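Ornithine carbamoyltransferase (Giardia intestinalis, PDB 3GRF) catalyses the transfer of the carbamoyl group from carbamoyl phosphate to ornithine, giving citrulline and phosphate, and is linked to arginine degradation in this parasite. Local coordinates at the interface of chains A and B. Sequence-based numbering; all coordinates share one arbitrary frame. Chains: chain A/B, Ornithine carbamoyltransferase.

The interface of chains A and B. Residues chain A 283, 287, 304, 307; chain B 92, 95-96, 99.
A:Tyr304 carries this subunit contact, its ring laid across helix 90-97 of chain B, with more of its own surface buried than any other residue of the patch. Tyrosine suits the place by joining a flat apolar face to a polar tip. CB of B:Glu95 sits over one face, 3.5 Å from the ring centroid, as a CH-pi contact. The glutamate then bends at chi2 (-76°) and runs on along the ring, its carboxylate plane 15° from that of the ring. Its methylenes cover the aromatic face while its charged end pairs elsewhere: OE2 takes NH1 of B:Arg99 on its anti lone pair at 2.9 Å, close to the guanidinium plane. NH1 also donates to the backbone O of B:Glu95, at 2.8 Å. With its rotation fixed by these two bonds, the guanidinium lays one face against CB of A:Tyr304, 3.6 Å from CZ. At the far end of the ring, the phenol OH donates to OD1 of B:Asp92 at 2.6 Å, nearly along the C-O axis, with ring and carboxylate planes 72° apart. A short side chain ending in a forked carboxylate can thus stand at the ring edge and still face A:Arg287. That arginine, long enough to reach in from a loop, arrives tip to tip, NH2 lying 3.1 Å from OD1 in a salt bridge whose hydrogen bonds are weak; its small buried area marks this as the looser side. The nearby positive charge may favour the ionised aspartate. On the other flank, CG2 of B:Val96 touches CB of A:Ala307, both side chains small enough for the helices to approach, and, more loosely at 3.9 Å, CD1 of A:Leu283. Within the deposited trimer, the start of chain A's C-terminal helix 303-322 and two loop residues face helix 90-97 in chain B's carbamoyl phosphate-binding domain.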
# COMPACT_ATOMS: atom_id res chain seq x y z
N LEU A 283 -13.47 -20.61 -0.30
CA LEU A 283 -13.69 -19.65 0.82
C LEU A 283 -14.26 -18.29 0.35
O LEU A 283 -14.18 -17.96 -0.82
CB LEU A 283 -12.43 -19.44 1.69
CG LEU A 283 -11.79 -20.69 2.34
CD1 LEU A 283 -10.48 -20.37 3.08
CD2 LEU A 283 -12.80 -21.43 3.24
N ARG A 287 -20.03 -22.64 7.75
CA ARG A 287 -20.07 -24.02 8.26
C ARG A 287 -21.38 -24.74 8.29
O ARG A 287 -21.37 -25.96 8.42
CB ARG A 287 -19.45 -24.14 9.64
CG ARG A 287 -17.95 -24.25 9.61
CD ARG A 287 -17.29 -23.00 10.16
NE ARG A 287 -15.93 -22.77 9.65
CZ ARG A 287 -14.96 -23.67 9.71
NH1 ARG A 287 -15.21 -24.87 10.23
NH2 ARG A 287 -13.76 -23.40 9.24
N TYR A 304 -7.58 -24.95 3.88
CA TYR A 304 -6.63 -23.93 4.29
C TYR A 304 -5.33 -23.99 3.46
O TYR A 304 -4.73 -22.97 3.19
CB TYR A 304 -6.23 -24.10 5.75
CG TYR A 304 -7.23 -23.79 6.84
CD1 TYR A 304 -7.15 -24.48 8.05
CD2 TYR A 304 -8.21 -22.84 6.70
CE1 TYR A 304 -8.00 -24.22 9.08
CE2 TYR A 304 -9.10 -22.57 7.74
CZ TYR A 304 -8.99 -23.28 8.93
OH TYR A 304 -9.82 -23.05 9.99
N ALA A 307 -6.09 -22.44 0.30
CA ALA A 307 -6.17 -20.97 0.30
C ALA A 307 -4.78 -20.37 0.33
O ALA A 307 -4.53 -19.36 -0.30
CB ALA A 307 -6.96 -20.47 1.51
N ASP B 92 -9.97 -18.75 10.44
CA ASP B 92 -9.82 -18.99 9.02
C ASP B 92 -8.94 -17.92 8.42
O ASP B 92 -8.04 -18.23 7.63
CB ASP B 92 -11.19 -18.98 8.32
CG ASP B 92 -12.00 -20.25 8.58
OD1 ASP B 92 -11.56 -21.19 9.30
OD2 ASP B 92 -13.11 -20.34 8.03
N GLU B 95 -5.43 -18.68 9.87
CA GLU B 95 -4.96 -19.94 9.26
C GLU B 95 -4.51 -19.68 7.84
O GLU B 95 -3.52 -20.23 7.38
CB GLU B 95 -6.05 -21.02 9.28
CG GLU B 95 -6.28 -21.72 10.64
CD GLU B 95 -5.21 -22.75 11.02
OE1 GLU B 95 -5.40 -23.46 12.04
OE2 GLU B 95 -4.19 -22.89 10.34
N VAL B 96 -5.22 -18.80 7.17
CA VAL B 96 -4.94 -18.53 5.77
C VAL B 96 -3.76 -17.57 5.59
O VAL B 96 -2.95 -17.78 4.70
CB VAL B 96 -6.20 -18.02 5.07
CG1 VAL B 96 -5.87 -17.34 3.77
CG2 VAL B 96 -7.23 -19.19 4.92
N ARG B 99 -0.12 -19.06 6.00
CA ARG B 99 0.47 -19.86 4.92
C ARG B 99 0.87 -18.98 3.74
O ARG B 99 1.12 -19.50 2.65
CB ARG B 99 -0.56 -20.86 4.47
CG ARG B 99 -0.83 -21.97 5.43
CD ARG B 99 -2.09 -22.67 4.97
NE ARG B 99 -2.38 -23.95 5.65
CZ ARG B 99 -2.78 -24.05 6.92
NH1 ARG B 99 -2.94 -22.96 7.67
NH2 ARG B 99 -3.05 -25.23 7.43